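Local coordinates for uncharacterized protein (Thermus thermophilus HB8, PDB 4WVA) that hydrolyses the thermophile osmolyte mannosylglycerate to mannose and glycerate, and probably also splits glucosylglycerate, as a glycoside hydrolase of family 63, at residues 277-282 against 313-318; 324-327 against 333-336; 301-306 against 320-325. All coordinates share one frame; numbering follows the deposited sequence.

Contact 1: residues 277-282 against 313-318; sequences WDREAG and QGRASL
W277 sets its CG opposite the backbone N (chi1 180°), and R315, also extended at its first two torsions, bends at chi3 (-70°); with these torsions the two side chains run past each other in opposite directions. The R315 guanidinium then lies flat on the indole, the planes only 10° apart and the centres 3.5 Å apart. CZ of R315 sits over the five-membered ring, 3.5 Å from its centroid, which meets the geometry of a cation-pi pair. Further back, CG of R315 stands over the six-membered ring at 3.6 Å from that centroid, a CH-pi contact, so one arginine covers both rings. L318 reaches the same indole obliquely, with its CD1 4.0 Å from CZ2 of W277. NH2 of R279 lies at the edge of the R315 guanidinium, near its plane and 4.0 Å from NH2 of R315, with the two guanidinium planes almost perpendicular. These like charges probably tolerate each other because each has an acid elsewhere: E274 for R315, and D368 of the second subunit for R279. After W277 the chain turns through an Asx motif, in which D278 OD1 accepts from A281 N at 2.8 Å. The geometry is that of a cation-pi stack that joins strand 277-278, part of a small antiparallel sheet with 283-288, to helix 313-327 beside a subunit interface of the (alpha/alpha)6-barrel enzyme.

Contact 2: residues 324-327 against 333-336; sequences ERWG and LLPS
W326 and G327, close to the end of helix 313-327, carry the dense half of this contact against the irregular run 333-336, extended as far as P335. The indole of W326 presents its edge to the backbone of P335: CZ3 of W326 lies 3.2 Å from P335 O, and the oxygen sits near the ring plane. No hydrogen bond is formed here; a carbonyl oxygen simply faces the ring's C-H rim. On the neighbouring CE3 corner the fit is apolar, with W326 CE3 3.8 Å from L334 CD1, which arrives obliquely, and 4.1 Å from P335 CG. The indole's polar end is engaged elsewhere, NE1 donating to E322 OE2 one helical turn earlier, which helps fix the rotation of the ring. L333, just before them in the chain, meets the helix at G327. Its CG stands opposite its own carbonyl carbon (chi1 -70°), a turn that brings CD2 to 3.6 Å from G327 N. The absence of a side chain on G327 matters at this point, because a CB there would lie about 3.6 Å from L333 CD2 and be crowded by E324 O. A cis peptide bond precedes L334 and shapes the path of the chain between the two leucines.

The other side of the helix is the loose one. E324 and R325 direct their CB atoms away from 333-336 and are exposed, and neither makes a side-chain contact across to that segment. Elsewhere, L333 touches L374, R377 and L378 of helix 372-389, while L334 shares L378 with it; the loop thus runs between helices 313-327 and 372-389, before the chain enters helix 356-368.

Contact 3: residues 301-306 against 320-325; sequences AGFLPL and AQEAER
F303 meets helix 313-327 with the far edge of its ring directed at A323. The backbone N of A323 lies near the ring plane, 3.8 Å from F303 CZ, and the methyl CB of A323 is 3.8 Å from F303 CE1. This is therefore an edge-on approach to a helix backbone, with no stacking across the two segments and no hydrogen bond between them. The first torsion places CG opposite the carbonyl carbon (chi1 -70°), which directs the ring from the 3-10 turn 301-303 toward the helix and lets it span a CA-to-CA separation of 8.6 Å between F303 and A323. The small side chain of A323 probably lets the ring come this close. In the (alpha/alpha)6 barrel the contact joins the connection leading into helix 305-308 to the body of helix 313-327, and the same phenylalanine packs edge-to-face with both F283 and W326 and touches V362 of helix 356-368. Replacing F303 by alanine is likely to open a gap against A323 and to leave the W326 and F283 rings without the aromatic neighbour they share.

E322 also reaches the phenyl group, but only with its aliphatic part: its CG lies 4.2 Å from F303 CZ, obliquely to the ring. Beyond CG the chain bends, carrying the carboxylate away from the phenylalanine. There OE1 of E322 forms a salt bridge with NH1 of R325 at 3.0 Å; the donor comes from the anti side, 28° out of the carboxylate plane. OE2 has K298 as its salt-bridge partner.

How the contacts relate
From the N terminus, strand 277-278 and its turn open contact 1, which closes on residues 313-318 after the chain has already passed the 301-306 segment. Contact 3 begins there and ends on 320-325, so contacts 1 and 3 cross, and they touch where A316 packs on L306. Contact 2 follows contact 1 in series: it starts on the part of helix 313-327 where contact 3 finishes, shares E324 and R325 with it, and closes a short loop at 333-336. L334 of contact 2 also packs on F303 of contact 3. Helix 313-327 serves all three, linking a small sheet, the approach to helix 305-308 and the loop that follows.

Contact 1: residues 277-282 against 313-318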
ATOM      1  N   TRP A 277      12.112   8.059   1.331  1.00  9.81           N
ATOM      2  CA  TRP A 277      12.431   8.165  -0.086  1.00 10.13           C
ATOM      3  C   TRP A 277      12.642   9.618  -0.501  1.00 10.75           C
ATOM      4  O   TRP A 277      11.773  10.451  -0.245  1.00 10.88           O
ATOM      5  CB  TRP A 277      11.297   7.594  -0.925  1.00  9.96           C
ATOM      6  CG  TRP A 277      11.552   7.676  -2.412  1.00 10.00           C
ATOM      7  CD1 TRP A 277      10.993   8.552  -3.301  1.00 10.11           C
ATOM      8  CD2 TRP A 277      12.399   6.825  -3.174  1.00 10.49           C
ATOM      9  NE1 TRP A 277      11.451   8.298  -4.567  1.00 10.40           N
ATOM     10  CE2 TRP A 277      12.318   7.242  -4.517  1.00 10.27           C
ATOM     11  CE3 TRP A 277      13.217   5.737  -2.854  1.00 10.50           C
ATOM     12  CZ2 TRP A 277      13.039   6.613  -5.539  1.00 11.13           C
ATOM     13  CZ3 TRP A 277      13.927   5.116  -3.861  1.00 10.92           C
ATOM     14  CH2 TRP A 277      13.829   5.545  -5.184  1.00 10.91           C
ATOM     15  N   ASP A 278      13.769   9.888  -1.164  1.00 11.02           N
ATOM     16  CA  ASP A 278      14.049  11.190  -1.733  1.00 11.56           C
ATOM     17  C   ASP A 278      13.868  11.121  -3.243  1.00 11.97           C
ATOM     18  O   ASP A 278      14.612  10.440  -3.946  1.00 11.48           O
ATOM     19  CB  ASP A 278      15.475  11.643  -1.397  1.00 12.47           C
ATOM     20  CG  ASP A 278      15.714  13.080  -1.801  1.00 13.91           C
ATOM     21  OD1 ASP A 278      16.227  13.313  -2.892  1.00 15.19           O
ATOM     22  OD2 ASP A 278      15.251  13.972  -1.074  1.00 16.74           O
ATOM     23  N   ARG A 279      12.835  11.799  -3.737  1.00 12.43           N
ATOM     24  CA  ARG A 279      12.554  11.782  -5.166  1.00 13.39           C
ATOM     25  C   ARG A 279      13.640  12.403  -6.033  1.00 14.41           C
ATOM     26  O   ARG A 279      13.893  11.907  -7.121  1.00 14.82           O
ATOM     27  CB  ARG A 279      11.213  12.457  -5.456  1.00 13.58           C
ATOM     28  CG  ARG A 279      10.023  11.654  -4.986  1.00 13.40           C
ATOM     29  CD  ARG A 279       8.782  12.524  -5.046  1.00 13.57           C
ATOM     30  NE  ARG A 279       7.514  11.817  -4.889  1.00 13.39           N
ATOM     31  CZ  ARG A 279       6.910  11.574  -3.730  1.00 13.78           C
ATOM     32  NH1 ARG A 279       7.479  11.911  -2.576  1.00 13.91           N
ATOM     33  NH2 ARG A 279       5.719  10.970  -3.722  1.00 14.74           N
ATOM     34  N   GLU A 280      14.278  13.474  -5.572  1.00 15.85           N
ATOM     35  CA  GLU A 280      15.309  14.119  -6.386  1.00 18.01           C
ATOM     36  C   GLU A 280      16.517  13.201  -6.583  1.00 17.74           C
ATOM     37  O   GLU A 280      17.053  13.082  -7.690  1.00 18.17           O
ATOM     38  CB  GLU A 280      15.714  15.454  -5.762  1.00 20.79           C
ATOM     39  CG  GLU A 280      16.283  16.444  -6.749  1.00 23.73           C
ATOM     40  CD  GLU A 280      16.388  17.834  -6.158  1.00 25.69           C
ATOM     41  OE1 GLU A 280      15.505  18.666  -6.422  1.00 28.87           O
ATOM     42  OE2 GLU A 280      17.339  18.084  -5.406  1.00 31.67           O
ATOM     43  N   ALA A 281      16.902  12.491  -5.520  1.00 16.65           N
ATOM     44  CA  ALA A 281      18.028  11.553  -5.563  1.00 16.37           C
ATOM     45  C   ALA A 281      17.654  10.184  -6.110  1.00 15.22           C
ATOM     46  O   ALA A 281      18.513   9.444  -6.596  1.00 16.31           O
ATOM     47  CB  ALA A 281      18.640  11.416  -4.166  1.00 16.84           C
ATOM     48  N   GLY A 282      16.367   9.840  -6.049  1.00 13.55           N
ATOM     49  CA  GLY A 282      15.907   8.528  -6.430  1.00 13.13           C
ATOM     50  C   GLY A 282      16.483   7.442  -5.533  1.00 12.46           C
ATOM     51  O   GLY A 282      16.983   6.425  -6.000  1.00 12.80           O
ATOM     52  N   GLN A 313       6.264  -0.795  -7.175  1.00 14.63           N
ATOM     53  CA  GLN A 313       7.140  -1.353  -8.193  1.00 16.78           C
ATOM     54  C   GLN A 313       7.976  -0.320  -8.925  1.00 16.48           C
ATOM     55  O   GLN A 313       9.107  -0.599  -9.298  1.00 15.76           O
ATOM     56  CB  GLN A 313       6.277  -2.069  -9.224  1.00 18.73           C
ATOM     57  CG  GLN A 313       7.037  -2.872 -10.255  1.00 21.24           C
ATOM     58  CD  GLN A 313       7.715  -4.068  -9.668  1.00 22.37           C
ATOM     59  OE1 GLN A 313       8.542  -4.693 -10.332  1.00 27.96           O
ATOM     60  NE2 GLN A 313       7.329  -4.455  -8.447  1.00 22.90           N
ATOM     61  N   GLY A 314       7.386   0.838  -9.193  1.00 16.58           N
ATOM     62  CA  GLY A 314       8.106   1.936  -9.850  1.00 17.38           C
ATOM     63  C   GLY A 314       9.323   2.340  -9.054  1.00 16.28           C
ATOM     64  O   GLY A 314      10.429   2.476  -9.589  1.00 16.88           O
ATOM     65  N   ARG A 315       9.134   2.501  -7.756  1.00 15.72           N
ATOM     66  CA  ARG A 315      10.185   2.835  -6.860  1.00 14.82           C
ATOM     67  C   ARG A 315      11.244   1.704  -6.806  1.00 13.79           C
ATOM     68  O   ARG A 315      12.444   1.955  -6.821  1.00 13.10           O
ATOM     69  CB  ARG A 315       9.588   3.099  -5.491  1.00 16.77           C
ATOM     70  CG  ARG A 315      10.525   3.694  -4.503  1.00 17.57           C
ATOM     71  CD  ARG A 315       9.726   4.447  -3.444  1.00 17.76           C
ATOM     72  NE  ARG A 315       9.135   5.645  -3.994  1.00 18.41           N
ATOM     73  CZ  ARG A 315       8.422   6.528  -3.318  1.00 18.04           C
ATOM     74  NH1 ARG A 315       8.215   6.386  -2.016  1.00 18.62           N
ATOM     75  NH2 ARG A 315       7.968   7.619  -3.960  1.00 21.35           N
ATOM     76  N   ALA A 316      10.789   0.454  -6.779  1.00 12.29           N
ATOM     77  CA  ALA A 316      11.691  -0.688  -6.836  1.00 11.85           C
ATOM     78  C   ALA A 316      12.501  -0.683  -8.142  1.00 11.61           C
ATOM     79  O   ALA A 316      13.689  -1.012  -8.150  1.00 11.45           O
ATOM     80  CB  ALA A 316      10.920  -2.002  -6.688  1.00 11.95           C
ATOM     81  N   SER A 317      11.857  -0.280  -9.233  1.00 11.89           N
ATOM     82  CA  SER A 317      12.546  -0.213 -10.518  0.50 11.87           C
ATOM     83  C   SER A 317      13.629   0.871 -10.512  1.00 12.17           C
ATOM     84  O   SER A 317      14.690   0.677 -11.118  1.00 12.44           O
ATOM     85  CB  SER A 317      11.551  -0.043 -11.685  0.50 11.98           C
ATOM     86  OG  SER A 317      11.292   1.313 -11.996  0.50 11.83           O
ATOM     87  N   LEU A 318      13.390   1.986  -9.827  1.00 12.32           N
ATOM     88  CA  LEU A 318      14.421   3.036  -9.698  1.00 12.19           C
ATOM     89  C   LEU A 318      15.622   2.536  -8.867  1.00 12.49           C
ATOM     90  O   LEU A 318      16.795   2.819  -9.184  1.00 12.47           O
ATOM     91  CB  LEU A 318      13.827   4.343  -9.145  1.00 12.65           C
ATOM     92  CG  LEU A 318      12.784   4.976 -10.077  1.00 13.41           C
ATOM     93  CD1 LEU A 318      12.058   6.099  -9.373  1.00 13.25           C
ATOM     94  CD2 LEU A 318      13.431   5.505 -11.339  1.00 14.33           C
TER

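Contact 2: residues 324-327 against 333-336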
ATOM      1  N   GLU A 324      22.184  -1.325 -10.801  1.00 14.81           N
ATOM      2  CA  GLU A 324      22.863  -1.473 -12.099  1.00 16.44           C
ATOM      3  C   GLU A 324      23.952  -0.399 -12.260  1.00 16.72           C
ATOM      4  O   GLU A 324      25.069  -0.709 -12.675  1.00 16.99           O
ATOM      5  CB  GLU A 324      21.844  -1.403 -13.232  1.00 18.93           C
ATOM      6  CG  GLU A 324      22.457  -1.546 -14.627  1.00 22.15           C
ATOM      7  CD  GLU A 324      21.428  -1.538 -15.747  1.00 25.83           C
ATOM      8  OE1 GLU A 324      20.298  -2.048 -15.537  1.00 28.28           O
ATOM      9  OE2 GLU A 324      21.752  -1.013 -16.847  1.00 27.97           O
ATOM     10  N   ARG A 325      23.652   0.847 -11.898  1.00 16.97           N
ATOM     11  CA  ARG A 325      24.668   1.924 -11.934  1.00 17.22           C
ATOM     12  C   ARG A 325      25.896   1.594 -11.101  1.00 17.09           C
ATOM     13  O   ARG A 325      27.025   1.761 -11.558  1.00 16.15           O
ATOM     14  CB  ARG A 325      24.115   3.266 -11.457  1.00 19.88           C
ATOM     15  CG  ARG A 325      23.074   3.863 -12.360  1.00 22.39           C
ATOM     16  CD  ARG A 325      22.846   5.337 -12.075  1.00 24.03           C
ATOM     17  NE  ARG A 325      21.746   5.796 -12.905  1.00 26.76           N
ATOM     18  CZ  ARG A 325      20.458   5.739 -12.566  1.00 28.14           C
ATOM     19  NH1 ARG A 325      20.074   5.291 -11.368  1.00 25.54           N
ATOM     20  NH2 ARG A 325      19.546   6.166 -13.428  1.00 29.36           N
ATOM     21  N   TRP A 326      25.687   1.095  -9.883  1.00 14.70           N
ATOM     22  CA  TRP A 326      26.817   0.748  -9.022  1.00 14.97           C
ATOM     23  C   TRP A 326      27.646  -0.343  -9.675  1.00 15.98           C
ATOM     24  O   TRP A 326      28.876  -0.335  -9.571  1.00 16.80           O
ATOM     25  CB  TRP A 326      26.360   0.343  -7.615  1.00 14.59           C
ATOM     26  CG  TRP A 326      25.730   1.451  -6.864  1.00 13.49           C
ATOM     27  CD1 TRP A 326      25.268   2.640  -7.373  1.00 13.72           C
ATOM     28  CD2 TRP A 326      25.433   1.480  -5.457  1.00 12.68           C
ATOM     29  NE1 TRP A 326      24.723   3.404  -6.362  1.00 13.18           N
ATOM     30  CE2 TRP A 326      24.816   2.714  -5.182  1.00 12.77           C
ATOM     31  CE3 TRP A 326      25.656   0.584  -4.401  1.00 12.38           C
ATOM     32  CZ2 TRP A 326      24.404   3.084  -3.885  1.00 12.73           C
ATOM     33  CZ3 TRP A 326      25.268   0.963  -3.114  1.00 12.28           C
ATOM     34  CH2 TRP A 326      24.651   2.198  -2.871  1.00 12.31           C
ATOM     35  N   GLY A 327      26.971  -1.268 -10.350  1.00 16.50           N
ATOM     36  CA  GLY A 327      27.614  -2.330 -11.112  1.00 17.98           C
ATOM     37  C   GLY A 327      28.389  -1.883 -12.345  1.00 18.80           C
ATOM     38  O   GLY A 327      29.188  -2.649 -12.868  1.00 21.20           O
ATOM     39  N   LEU A 333      28.805  -6.704  -6.956  1.00 12.74           N
ATOM     40  CA  LEU A 333      27.716  -6.085  -6.220  1.00 12.50           C
ATOM     41  C   LEU A 333      27.593  -6.804  -4.892  1.00 11.58           C
ATOM     42  O   LEU A 333      27.993  -7.965  -4.787  1.00 10.88           O
ATOM     43  CB  LEU A 333      26.395  -6.208  -6.981  1.00 12.97           C
ATOM     44  CG  LEU A 333      26.247  -5.377  -8.267  1.00 14.05           C
ATOM     45  CD1 LEU A 333      24.870  -5.620  -8.853  1.00 15.04           C
ATOM     46  CD2 LEU A 333      26.471  -3.896  -8.003  1.00 15.01           C
ATOM     47  N   LEU A 334      27.070  -6.156  -3.849  1.00 11.10           N
ATOM     48  CA  LEU A 334      26.638  -4.765  -3.802  1.00 11.16           C
ATOM     49  C   LEU A 334      27.596  -4.009  -2.880  1.00 11.36           C
ATOM     50  O   LEU A 334      27.698  -4.325  -1.703  1.00 11.15           O
ATOM     51  CB  LEU A 334      25.244  -4.707  -3.199  1.00 11.21           C
ATOM     52  CG  LEU A 334      24.545  -3.356  -3.144  1.00 11.29           C
ATOM     53  CD1 LEU A 334      24.165  -2.869  -4.523  1.00 11.48           C
ATOM     54  CD2 LEU A 334      23.299  -3.478  -2.263  1.00 11.51           C
ATOM     55  N   PRO A 335      28.312  -3.006  -3.404  1.00 12.29           N
ATOM     56  CA  PRO A 335      29.153  -2.238  -2.468  1.00 12.05           C
ATOM     57  C   PRO A 335      28.309  -1.550  -1.398  1.00 11.92           C
ATOM     58  O   PRO A 335      27.134  -1.238  -1.627  1.00 11.54           O
ATOM     59  CB  PRO A 335      29.858  -1.206  -3.353  1.00 13.17           C
ATOM     60  CG  PRO A 335      29.237  -1.299  -4.674  1.00 13.45           C
ATOM     61  CD  PRO A 335      28.406  -2.530  -4.786  1.00 12.82           C
ATOM     62  N   SER A 336      28.908  -1.332  -0.236  1.00 11.68           N
ATOM     63  CA  SER A 336      28.193  -0.752   0.899  1.00 11.86           C
ATOM     64  C   SER A 336      27.911   0.738   0.747  1.00 12.62           C
ATOM     65  O   SER A 336      27.053   1.275   1.450  1.00 12.17           O
ATOM     66  CB  SER A 336      28.884  -1.101   2.217  1.00 11.85           C
ATOM     67  OG  SER A 336      30.309  -0.906   2.175  1.00 11.34           O
TER

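Contact 3: residues 301-306 against 320-325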
ATOM      1  N   ALA A 301      22.255   0.322   2.658  1.00  8.80           N
ATOM      2  CA  ALA A 301      21.083   0.260   3.538  1.00  9.00           C
ATOM      3  C   ALA A 301      19.826   0.820   2.873  1.00  8.67           C
ATOM      4  O   ALA A 301      18.723   0.396   3.171  1.00  8.91           O
ATOM      5  CB  ALA A 301      21.337   1.001   4.840  1.00  8.98           C
ATOM      6  N   GLY A 302      20.009   1.767   1.966  1.00  8.98           N
ATOM      7  CA  GLY A 302      18.910   2.365   1.236  1.00  8.98           C
ATOM      8  C   GLY A 302      18.185   1.444   0.270  1.00  9.33           C
ATOM      9  O   GLY A 302      17.137   1.821  -0.219  1.00  9.52           O
ATOM     10  N   PHE A 303      18.739   0.262  -0.010  1.00  9.28           N
ATOM     11  CA  PHE A 303      18.042  -0.778  -0.768  1.00  9.50           C
ATOM     12  C   PHE A 303      17.145  -1.635   0.137  1.00  9.45           C
ATOM     13  O   PHE A 303      16.256  -2.331  -0.360  1.00  8.98           O
ATOM     14  CB  PHE A 303      19.020  -1.699  -1.497  1.00  9.62           C
ATOM     15  CG  PHE A 303      19.728  -1.056  -2.648  1.00  9.96           C
ATOM     16  CD1 PHE A 303      19.159  -1.077  -3.924  1.00  9.99           C
ATOM     17  CD2 PHE A 303      20.953  -0.453  -2.467  1.00  9.84           C
ATOM     18  CE1 PHE A 303      19.809  -0.492  -4.994  1.00  9.85           C
ATOM     19  CE2 PHE A 303      21.614   0.140  -3.543  1.00  9.94           C
ATOM     20  CZ  PHE A 303      21.033   0.133  -4.790  1.00  9.90           C
ATOM     21  N   LEU A 304      17.325  -1.551   1.454  1.00  9.34           N
ATOM     22  CA  LEU A 304      16.664  -2.502   2.337  1.00  9.43           C
ATOM     23  C   LEU A 304      15.137  -2.333   2.418  1.00  9.07           C
ATOM     24  O   LEU A 304      14.467  -3.284   2.772  1.00  9.31           O
ATOM     25  CB  LEU A 304      17.324  -2.542   3.711  1.00  9.59           C
ATOM     26  CG  LEU A 304      18.730  -3.159   3.714  1.00  9.69           C
ATOM     27  CD1 LEU A 304      19.355  -2.934   5.074  1.00  9.50           C
ATOM     28  CD2 LEU A 304      18.680  -4.644   3.384  1.00  9.74           C
ATOM     29  N   PRO A 305      14.573  -1.174   2.023  1.00  9.25           N
ATOM     30  CA  PRO A 305      13.094  -1.195   1.981  1.00  9.33           C
ATOM     31  C   PRO A 305      12.501  -2.246   1.039  1.00  9.26           C
ATOM     32  O   PRO A 305      11.359  -2.649   1.209  1.00  9.69           O
ATOM     33  CB  PRO A 305      12.734   0.246   1.619  1.00  9.48           C
ATOM     34  CG  PRO A 305      13.839   1.027   2.239  1.00  9.41           C
ATOM     35  CD  PRO A 305      15.075   0.205   1.941  1.00  9.29           C
ATOM     36  N   LEU A 306      13.266  -2.710   0.061  1.00  9.37           N
ATOM     37  CA  LEU A 306      12.801  -3.837  -0.751  1.00  9.80           C
ATOM     38  C   LEU A 306      12.513  -5.081   0.103  1.00  9.59           C
ATOM     39  O   LEU A 306      11.537  -5.800  -0.128  1.00  9.38           O
ATOM     40  CB  LEU A 306      13.830  -4.169  -1.822  1.00 10.22           C
ATOM     41  CG  LEU A 306      14.130  -3.079  -2.843  1.00 10.75           C
ATOM     42  CD1 LEU A 306      15.436  -3.387  -3.567  1.00 11.30           C
ATOM     43  CD2 LEU A 306      12.978  -2.896  -3.821  1.00 11.49           C
ATOM     44  N   ALA A 320      16.462  -0.667  -8.791  1.00 11.76           N
ATOM     45  CA  ALA A 320      17.103  -1.631  -9.700  1.00 12.08           C
ATOM     46  C   ALA A 320      18.077  -0.911 -10.639  1.00 12.87           C
ATOM     47  O   ALA A 320      19.190  -1.376 -10.865  1.00 13.60           O
ATOM     48  CB  ALA A 320      16.076  -2.406 -10.490  1.00 12.05           C
ATOM     49  N   GLN A 321      17.660   0.244 -11.141  1.00 13.40           N
ATOM     50  CA  GLN A 321      18.522   1.078 -11.981  1.00 14.74           C
ATOM     51  C   GLN A 321      19.754   1.540 -11.224  1.00 13.85           C
ATOM     52  O   GLN A 321      20.869   1.510 -11.753  1.00 14.55           O
ATOM     53  CB  GLN A 321      17.741   2.275 -12.533  1.00 16.56           C
ATOM     54  CG  GLN A 321      16.685   1.844 -13.519  1.00 19.46           C
ATOM     55  CD  GLN A 321      15.951   2.996 -14.179  1.00 23.66           C
ATOM     56  OE1 GLN A 321      15.617   3.987 -13.545  1.00 29.01           O
ATOM     57  NE2 GLN A 321      15.691   2.858 -15.462  1.00 28.53           N
ATOM     58  N   GLU A 322      19.569   1.933  -9.968  1.00 12.67           N
ATOM     59  CA  GLU A 322      20.687   2.382  -9.169  1.00 13.42           C
ATOM     60  C   GLU A 322      21.679   1.242  -8.919  1.00 13.45           C
ATOM     61  O   GLU A 322      22.882   1.460  -9.005  1.00 14.18           O
ATOM     62  CB  GLU A 322      20.224   2.994  -7.846  1.00 13.82           C
ATOM     63  CG  GLU A 322      21.337   3.681  -7.068  1.00 14.61           C
ATOM     64  CD  GLU A 322      21.855   4.963  -7.717  1.00 15.23           C
ATOM     65  OE1 GLU A 322      21.198   5.513  -8.638  1.00 16.78           O
ATOM     66  OE2 GLU A 322      22.910   5.442  -7.267  1.00 15.78           O
ATOM     67  N   ALA A 323      21.185   0.039  -8.608  1.00 13.26           N
ATOM     68  CA  ALA A 323      22.067  -1.100  -8.408  1.00 13.19           C
ATOM     69  C   ALA A 323      22.862  -1.385  -9.672  1.00 14.06           C
ATOM     70  O   ALA A 323      24.057  -1.656  -9.616  1.00 14.42           O
ATOM     71  CB  ALA A 323      21.302  -2.338  -8.002  1.00 13.42           C
ATOM     72  N   GLU A 324      22.184  -1.325 -10.801  1.00 14.81           N
ATOM     73  CA  GLU A 324      22.863  -1.473 -12.099  1.00 16.44           C
ATOM     74  C   GLU A 324      23.952  -0.399 -12.260  1.00 16.72           C
ATOM     75  O   GLU A 324      25.069  -0.709 -12.675  1.00 16.99           O
ATOM     76  CB  GLU A 324      21.844  -1.403 -13.232  1.00 18.93           C
ATOM     77  CG  GLU A 324      22.457  -1.546 -14.627  1.00 22.15           C
ATOM     78  CD  GLU A 324      21.428  -1.538 -15.747  1.00 25.83           C
ATOM     79  OE1 GLU A 324      20.298  -2.048 -15.537  1.00 28.28           O
ATOM     80  OE2 GLU A 324      21.752  -1.013 -16.847  1.00 27.97           O
ATOM     81  N   ARG A 325      23.652   0.847 -11.898  1.00 16.97           N
ATOM     82  CA  ARG A 325      24.668   1.924 -11.934  1.00 17.22           C
ATOM     83  C   ARG A 325      25.896   1.594 -11.101  1.00 17.09           C
ATOM     84  O   ARG A 325      27.025   1.761 -11.558  1.00 16.15           O
ATOM     85  CB  ARG A 325      24.115   3.266 -11.457  1.00 19.88           C
ATOM     86  CG  ARG A 325      23.074   3.863 -12.360  1.00 22.39           C
ATOM     87  CD  ARG A 325      22.846   5.337 -12.075  1.00 24.03           C
ATOM     88  NE  ARG A 325      21.746   5.796 -12.905  1.00 26.76           N
ATOM     89  CZ  ARG A 325      20.458   5.739 -12.566  1.00 28.14           C
ATOM     90  NH1 ARG A 325      20.074   5.291 -11.368  1.00 25.54           N
ATOM     91  NH2 ARG A 325      19.546   6.166 -13.428  1.00 29.36           N
TER